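Local coordinates for cytochrome c family protein (Geobacter sulfurreducens, PDB 3OUQ) that probably carries electrons along a row of covalently bound c-type hemes, this chain being the N-terminal hexaheme fragment of an extended dodecaheme cytochrome, at residues A[97-101]-A[102-106]. Sequence-based numbering, arbitrary orientation.
Sequences AVFSH and EVHVP. With HEC (heme c), chain E.
His104 turns back from the short helix 101-104 onto Phe99, at the end of strand 97-99, and its side chain is worth following outward. With CG anti to the carbonyl carbon (chi1 -65°), the imidazole swings back over the preceding strand. His104 CB sits 3.9 Å from Phe99 CZ; beyond it, His104 CG and CE1 come against Phe99 CE1, which lies over the centre of the imidazole. The two rings form an offset stack, planes tilted by 30°. His104 ND1 donates to Ser100 O at 2.7 Å, approaching nearly along the C=O axis, with the oxygen slightly out of the imidazole plane. His104 CD2 is 4.0 Å from CBC of the heme that His101 ligates, while His104 NE2 at the tip binds the iron of a different heme, whose other axial ligand is His142.

The Phe99 ring lies between the His104 imidazole, on one side, and the edge of the His101-ligated heme, on the other, where Phe99 CD2 meets heme CMD at 3.5 Å. His101 NE2 reaches that heme's iron at 2.0 Å, with His116 as the second ligand, and Val105 CG2 packs at the edge of the His101 imidazole, 3.7 Å from His101 CD2. Ser100 is the N-cap, its OG taking a weak bond from Glu102 N, and the helical turn closes with Val105 N to His101 O at 2.9 Å.

Replacing His104 by an alanine is likely to leave its heme iron without one axial ligand, Ser100 O without this donor and Phe99 without its stacking partner.

Two bis-histidine hemes therefore share one strand-to-helix turn of this cytochrome c7 (c3)-type fold, which is consistent with electron passage between them. Held by Ser100 O at ND1 and by iron at NE2, the His104 ring has little freedom to turn, and the carbonyl probably makes NE2 a more electron-rich ligand.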
loop_
_atom_site.group_PDB
_atom_site.type_symbol
_atom_site.label_atom_id
_atom_site.label_comp_id
_atom_site.label_asym_id
_atom_site.label_seq_id
_atom_site.Cartn_x
_atom_site.Cartn_y
_atom_site.Cartn_z
ATOM N N ALA A 97 3.966 13.582 13.067
ATOM C CA ALA A 97 2.629 13.021 12.944
ATOM C C ALA A 97 2.881 11.530 12.746
ATOM O O ALA A 97 3.738 11.148 11.951
ATOM C CB ALA A 97 1.923 13.608 11.735
ATOM N N VAL A 98 2.154 10.687 13.465
ATOM C CA VAL A 98 2.368 9.254 13.346
ATOM C C VAL A 98 1.150 8.454 12.926
ATOM O O VAL A 98 0.090 8.572 13.531
ATOM C CB VAL A 98 2.867 8.656 14.675
ATOM C CG1 VAL A 98 3.122 7.167 14.513
ATOM C CG2 VAL A 98 4.123 9.376 15.133
ATOM N N PHE A 99 1.302 7.637 11.888
ATOM C CA PHE A 99 0.208 6.785 11.453
ATOM C C PHE A 99 0.485 5.334 11.837
ATOM O O PHE A 99 1.549 4.794 11.550
ATOM C CB PHE A 99 -0.005 6.833 9.946
ATOM C CG PHE A 99 -1.118 5.939 9.490
ATOM C CD1 PHE A 99 -2.439 6.353 9.584
ATOM C CD2 PHE A 99 -0.857 4.642 9.073
ATOM C CE1 PHE A 99 -3.480 5.493 9.270
ATOM C CE2 PHE A 99 -1.898 3.773 8.757
ATOM C CZ PHE A 99 -3.213 4.202 8.862
ATOM N N SER A 100 -0.483 4.701 12.476
ATOM C CA SER A 100 -0.337 3.316 12.887
ATOM C C SER A 100 -1.459 2.455 12.292
ATOM O O SER A 100 -2.576 2.932 12.084
ATOM C CB SER A 100 -0.367 3.238 14.411
ATOM O OG SER A 100 -0.521 1.905 14.861
ATOM N N HIS A 101 -1.151 1.196 11.999
ATOM C CA HIS A 101 -2.145 0.276 11.463
ATOM C C HIS A 101 -2.784 -0.479 12.621
ATOM O O HIS A 101 -3.925 -0.923 12.529
ATOM C CB HIS A 101 -1.507 -0.724 10.501
ATOM C CG HIS A 101 -1.198 -0.160 9.150
ATOM N ND1 HIS A 101 -0.135 0.671 8.883
ATOM C CD2 HIS A 101 -1.835 -0.329 7.964
ATOM C CE1 HIS A 101 -0.163 0.964 7.573
ATOM N NE2 HIS A 101 -1.179 0.381 6.970
ATOM N N GLU A 102 -2.034 -0.622 13.711
ATOM C CA GLU A 102 -2.526 -1.310 14.901
ATOM C C GLU A 102 -3.797 -0.622 15.347
ATOM O O GLU A 102 -4.690 -1.241 15.917
ATOM C CB GLU A 102 -1.504 -1.231 16.035
ATOM C CG GLU A 102 -0.138 -1.747 15.656
ATOM C CD GLU A 102 0.814 -0.648 15.233
ATOM O OE1 GLU A 102 1.343 0.047 16.133
ATOM O OE2 GLU A 102 1.026 -0.474 14.008
ATOM N N VAL A 103 -3.858 0.676 15.086
ATOM C CA VAL A 103 -5.011 1.478 15.446
ATOM C C VAL A 103 -6.083 1.434 14.364
ATOM O O VAL A 103 -7.238 1.148 14.650
ATOM C CB VAL A 103 -4.610 2.961 15.687
ATOM C CG1 VAL A 103 -5.851 3.837 15.770
ATOM C CG2 VAL A 103 -3.811 3.083 16.965
ATOM N N HIS A 104 -5.692 1.677 13.118
ATOM C CA HIS A 104 -6.650 1.719 12.022
ATOM C C HIS A 104 -7.262 0.471 11.427
ATOM O O HIS A 104 -8.482 0.396 11.274
ATOM C CB HIS A 104 -6.075 2.550 10.891
ATOM C CG HIS A 104 -5.899 3.985 11.256
ATOM N ND1 HIS A 104 -4.861 4.460 12.022
ATOM C CD2 HIS A 104 -6.704 5.050 11.019
ATOM C CE1 HIS A 104 -5.068 5.765 12.224
ATOM N NE2 HIS A 104 -6.176 6.168 11.633
ATOM N N VAL A 105 -6.436 -0.497 11.057
ATOM C CA VAL A 105 -6.957 -1.705 10.440
ATOM C C VAL A 105 -7.995 -2.395 11.317
ATOM O O VAL A 105 -9.108 -2.670 10.874
ATOM C CB VAL A 105 -5.817 -2.665 10.096
ATOM C CG1 VAL A 105 -6.379 -3.986 9.592
ATOM C CG2 VAL A 105 -4.921 -2.022 9.042
ATOM N N PRO A 106 -7.653 -2.679 12.577
ATOM C CA PRO A 106 -8.668 -3.341 13.392
ATOM C C PRO A 106 -9.910 -2.481 13.555
ATOM O O PRO A 106 -10.969 -2.982 13.919
ATOM C CB PRO A 106 -7.936 -3.616 14.703
ATOM C CG PRO A 106 -6.872 -2.584 14.734
ATOM C CD PRO A 106 -6.393 -2.531 13.318
HETATM FE FE HEC E . -1.560 0.518 5.009
HETATM C CHA HEC E . 1.578 1.900 4.590
HETATM C CHB HEC E . -0.371 -2.477 3.806
HETATM C CHC HEC E . -4.595 -0.893 5.648
HETATM C CHD HEC E . -2.840 3.624 5.363
HETATM N NA HEC E . 0.199 -0.121 4.314
HETATM C C1A HEC E . 1.404 0.566 4.265
HETATM C C2A HEC E . 2.420 -0.227 3.597
HETATM C C3A HEC E . 1.882 -1.442 3.300
HETATM C C4A HEC E . 0.494 -1.377 3.756
HETATM C CMA HEC E . 2.617 -2.651 2.730
HETATM C CAA HEC E . 3.811 0.270 3.269
HETATM C CBA HEC E . 3.920 0.736 1.841
HETATM C CGA HEC E . 5.330 1.157 1.489
HETATM O O1A HEC E . 5.598 1.431 0.301
HETATM O O2A HEC E . 6.178 1.219 2.406
HETATM N NB HEC E . -2.300 -1.300 4.857
HETATM C C1B HEC E . -1.649 -2.447 4.373
HETATM C C2B HEC E . -2.469 -3.619 4.572
HETATM C C3B HEC E . -3.636 -3.200 5.160
HETATM C C4B HEC E . -3.547 -1.747 5.278
HETATM C CMB HEC E . -2.083 -5.025 4.194
HETATM C CAB HEC E . -4.809 -4.072 5.616
HETATM C CBB HEC E . -4.541 -4.998 6.787
HETATM N NC HEC E . -3.350 1.233 5.399
HETATM C C1C HEC E . -4.510 0.525 5.669
HETATM C C2C HEC E . -5.616 1.444 5.892
HETATM C C3C HEC E . -5.133 2.691 5.747
HETATM C C4C HEC E . -3.725 2.556 5.451
HETATM C CMC HEC E . -7.037 1.088 6.243
HETATM C CAC HEC E . -5.903 4.009 5.874
HETATM C CBC HEC E . -6.719 4.188 7.154
HETATM N ND HEC E . -0.769 2.348 5.064
HETATM C C1D HEC E . -1.448 3.530 5.271
HETATM C C2D HEC E . -0.523 4.657 5.368
HETATM C C3D HEC E . 0.702 4.181 5.059
HETATM C C4D HEC E . 0.557 2.751 4.916
HETATM C CMD HEC E . -0.814 6.065 5.877
HETATM C CAD HEC E . 1.942 4.972 4.697
HETATM C CBD HEC E . 1.726 5.487 3.294
HETATM C CGD HEC E . 3.021 5.654 2.533
HETATM O O1D HEC E . 3.747 4.637 2.385
HETATM O O2D HEC E . 3.305 6.797 2.085
#